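Thiamine-biosynthesis protein ThiS (Geobacter metallireducens GS-15, PDB 3CWI) probably acts in thiamine biosynthesis as a small ubiquitin-like sulfur carrier that delivers sulfur for the thiazole ring. Local coordinates at residues A[3-8]-A[60-65]. Sequence-based numbering, arbitrary orientation.
Sequences LTVNGK and VEFLYF
V60 fills the apolar centre where the first and last strands of this ubiquitin-like (beta-grasp) fold run parallel in the middle of the mixed sheet. V5 and V60 stand side by side on one face, touching CG2 to CG2 at 3.6 Å. V60 CG2 occupies the crowded place between its own backbone N and carbonyl carbon and also meets L3 CD1 at 4.2 Å. V54 touches both L3 and V60 from the short strand 53-55. V5 CG1, anti to its backbone N (chi1 177°), points onward along the strand and meets F62 CE2 obliquely at 3.7 Å, while the F62 side chain also touches L27 and V37. Two nearly straight backbone bonds bracket V5: V60 N donates to T4 O (2.8 Å), and N6 N donates to V60 O (2.9 Å). V60 O also accepts from a water that takes the G7 N-H, so the type I' turn V5-K8, which joins strands 2-5 and 8-11 as a hairpin, is tied to the last strand too. Beyond this register the N6 side chain takes over the pairing in place of backbone. Its amide stands at 80° to the F62 ring, and N6 ND2 lies at the ring edge, 3.9 Å from F62 CD2. N6 OD1 accepts from F62 N at 2.8 Å, with an N-H...O angle of 175°, in the plane of its own carbonyl.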
ATOM      1  N   LEU A   3      -1.282   6.257  -9.271  1.00 16.69           N
ATOM      2  CA  LEU A   3      -0.328   6.091  -8.186  1.00 23.38           C
ATOM      3  C   LEU A   3       0.789   5.193  -8.662  1.00 19.96           C
ATOM      4  O   LEU A   3       0.704   4.583  -9.726  1.00 24.61           O
ATOM      5  CB  LEU A   3      -0.988   5.488  -6.942  1.00 26.44           C
ATOM      6  CG  LEU A   3      -1.536   4.065  -7.007  1.00 30.54           C
ATOM      7  CD1 LEU A   3      -1.794   3.552  -5.594  1.00 28.29           C
ATOM      8  CD2 LEU A   3      -2.808   4.041  -7.831  1.00 28.91           C
ATOM      9  N   THR A   4       1.854   5.142  -7.880  1.00 17.55           N
ATOM     10  CA  THR A   4       2.995   4.310  -8.209  1.00 17.35           C
ATOM     11  C   THR A   4       2.963   3.146  -7.223  1.00 21.36           C
ATOM     12  O   THR A   4       2.820   3.355  -6.020  1.00 19.16           O
ATOM     13  CB  THR A   4       4.307   5.099  -8.045  1.00 19.66           C
ATOM     14  OG1 THR A   4       4.238   6.303  -8.827  1.00 22.76           O
ATOM     15  CG2 THR A   4       5.486   4.273  -8.511  1.00 18.54           C
ATOM     16  N   VAL A   5       3.061   1.925  -7.737  1.00 12.69           N
ATOM     17  CA  VAL A   5       3.051   0.741  -6.887  1.00 18.11           C
ATOM     18  C   VAL A   5       4.315  -0.053  -7.190  1.00 20.32           C
ATOM     19  O   VAL A   5       4.518  -0.504  -8.317  1.00 17.58           O
ATOM     20  CB  VAL A   5       1.799  -0.141  -7.155  1.00 24.50           C
ATOM     21  CG1 VAL A   5       1.859  -1.408  -6.314  1.00 24.64           C
ATOM     22  CG2 VAL A   5       0.530   0.646  -6.818  1.00 18.51           C
ATOM     23  N   ASN A   6       5.162  -0.207  -6.178  1.00 22.04           N
ATOM     24  CA  ASN A   6       6.438  -0.913  -6.322  1.00 27.14           C
ATOM     25  C   ASN A   6       7.238  -0.313  -7.473  1.00 29.17           C
ATOM     26  O   ASN A   6       7.830  -1.033  -8.289  1.00 23.37           O
ATOM     27  CB  ASN A   6       6.219  -2.404  -6.564  1.00 31.71           C
ATOM     28  CG  ASN A   6       5.571  -3.086  -5.379  1.00 34.01           C
ATOM     29  OD1 ASN A   6       5.875  -2.767  -4.228  1.00 26.26           O
ATOM     30  ND2 ASN A   6       4.691  -4.044  -5.651  1.00 40.99           N
ATOM     31  N   GLY A   7       7.227   1.016  -7.535  1.00 22.86           N
ATOM     32  CA  GLY A   7       7.968   1.740  -8.555  1.00 19.51           C
ATOM     33  C   GLY A   7       7.340   1.837  -9.928  1.00 19.75           C
ATOM     34  O   GLY A   7       7.860   2.542 -10.791  1.00 21.20           O
ATOM     35  N   LYS A   8       6.224   1.154 -10.145  1.00 17.70           N
ATOM     36  CA  LYS A   8       5.595   1.184 -11.458  1.00 23.22           C
ATOM     37  C   LYS A   8       4.227   1.848 -11.496  1.00 21.33           C
ATOM     38  O   LYS A   8       3.485   1.832 -10.509  1.00 18.85           O
ATOM     39  CB  LYS A   8       5.509  -0.237 -12.005  1.00 23.33           C
ATOM     40  CG  LYS A   8       6.882  -0.885 -12.191  1.00 24.26           C
ATOM     41  CD  LYS A   8       7.693  -0.168 -13.270  1.00 24.14           C
ATOM     42  CE  LYS A   8       8.978  -0.920 -13.604  1.00 20.73           C
ATOM     43  NZ  LYS A   8       9.954  -0.942 -12.481  1.00 25.42           N
ATOM     44  N   VAL A  60       3.373   3.761  -3.287  1.00 13.33           N
ATOM     45  CA  VAL A  60       3.259   2.706  -2.300  1.00 15.58           C
ATOM     46  C   VAL A  60       4.166   1.542  -2.655  1.00 18.65           C
ATOM     47  O   VAL A  60       4.364   1.220  -3.832  1.00 16.30           O
ATOM     48  CB  VAL A  60       1.796   2.224  -2.178  1.00 18.37           C
ATOM     49  CG1 VAL A  60       0.907   3.393  -1.780  1.00 21.97           C
ATOM     50  CG2 VAL A  60       1.318   1.643  -3.501  1.00 27.41           C
ATOM     51  N   GLU A  61       4.733   0.917  -1.631  1.00 18.36           N
ATOM     52  CA  GLU A  61       5.624  -0.221  -1.842  1.00 21.77           C
ATOM     53  C   GLU A  61       5.229  -1.370  -0.922  1.00 20.67           C
ATOM     54  O   GLU A  61       4.897  -1.164   0.243  1.00 16.74           O
ATOM     55  CB  GLU A  61       7.063   0.184  -1.538  1.00 22.06           C
ATOM     56  CG  GLU A  61       7.583   1.341  -2.358  1.00 34.74           C
ATOM     57  CD  GLU A  61       8.895   1.869  -1.811  1.00 43.85           C
ATOM     58  OE1 GLU A  61       8.880   2.520  -0.742  1.00 55.98           O
ATOM     59  OE2 GLU A  61       9.941   1.624  -2.439  1.00 48.20           O
ATOM     60  N   PHE A  62       5.265  -2.578  -1.461  1.00 17.32           N
ATOM     61  CA  PHE A  62       4.937  -3.762  -0.691  1.00 22.80           C
ATOM     62  C   PHE A  62       6.207  -4.584  -0.542  1.00 21.95           C
ATOM     63  O   PHE A  62       6.783  -5.038  -1.530  1.00 24.36           O
ATOM     64  CB  PHE A  62       3.843  -4.565  -1.397  1.00 17.51           C
ATOM     65  CG  PHE A  62       2.562  -3.800  -1.573  1.00 23.43           C
ATOM     66  CD1 PHE A  62       1.885  -3.298  -0.472  1.00 18.91           C
ATOM     67  CD2 PHE A  62       2.049  -3.554  -2.840  1.00 25.84           C
ATOM     68  CE1 PHE A  62       0.719  -2.557  -0.626  1.00 20.41           C
ATOM     69  CE2 PHE A  62       0.880  -2.812  -3.006  1.00 18.12           C
ATOM     70  CZ  PHE A  62       0.222  -2.318  -1.901  1.00 20.83           C
ATOM     71  N   LEU A  63       6.652  -4.749   0.700  1.00 20.82           N
ATOM     72  CA  LEU A  63       7.876  -5.492   0.976  1.00 19.24           C
ATOM     73  C   LEU A  63       7.630  -6.639   1.959  1.00 20.61           C
ATOM     74  O   LEU A  63       6.740  -6.564   2.811  1.00 18.16           O
ATOM     75  CB  LEU A  63       8.940  -4.550   1.550  1.00 23.91           C
ATOM     76  CG  LEU A  63       9.106  -3.149   0.937  1.00 27.16           C
ATOM     77  CD1 LEU A  63      10.199  -2.406   1.689  1.00 36.46           C
ATOM     78  CD2 LEU A  63       9.439  -3.245  -0.539  1.00 38.65           C
ATOM     79  N   TYR A  64       8.425  -7.700   1.834  1.00 17.43           N
ATOM     80  CA  TYR A  64       8.298  -8.854   2.716  1.00 21.26           C
ATOM     81  C   TYR A  64       9.639  -9.171   3.355  1.00 22.24           C
ATOM     82  O   TYR A  64      10.606  -9.471   2.659  1.00 20.64           O
ATOM     83  CB  TYR A  64       7.823 -10.088   1.946  1.00 22.02           C
ATOM     84  CG  TYR A  64       6.502  -9.924   1.236  1.00 26.32           C
ATOM     85  CD1 TYR A  64       6.438  -9.367  -0.043  1.00 35.31           C
ATOM     86  CD2 TYR A  64       5.316 -10.338   1.836  1.00 24.40           C
ATOM     87  CE1 TYR A  64       5.217  -9.234  -0.709  1.00 32.27           C
ATOM     88  CE2 TYR A  64       4.099 -10.211   1.185  1.00 29.32           C
ATOM     89  CZ  TYR A  64       4.057  -9.658  -0.086  1.00 35.75           C
ATOM     90  OH  TYR A  64       2.846  -9.534  -0.726  1.00 33.97           O
ATOM     91  N   PHE A  65       9.695  -9.109   4.679  1.00 25.75           N
ATOM     92  CA  PHE A  65      10.926  -9.404   5.391  1.00 26.08           C
ATOM     93  C   PHE A  65      10.884 -10.783   6.044  1.00 33.70           C
ATOM     94  O   PHE A  65       9.927 -11.124   6.737  1.00 30.75           O
ATOM     95  CB  PHE A  65      11.185  -8.337   6.450  1.00 26.45           C
ATOM     96  CG  PHE A  65      11.399  -6.966   5.884  1.00 39.84           C
ATOM     97  CD1 PHE A  65      10.344  -6.262   5.310  1.00 30.15           C
ATOM     98  CD2 PHE A  65      12.664  -6.382   5.907  1.00 35.47           C
ATOM     99  CE1 PHE A  65      10.547  -4.993   4.763  1.00 39.70           C
ATOM    100  CE2 PHE A  65      12.879  -5.119   5.363  1.00 33.01           C
ATOM    101  CZ  PHE A  65      11.816  -4.421   4.789  1.00 30.81           C
TER
HETATM  102  O   HOH W   1       6.057   2.848  -5.507  1.00 22.18           O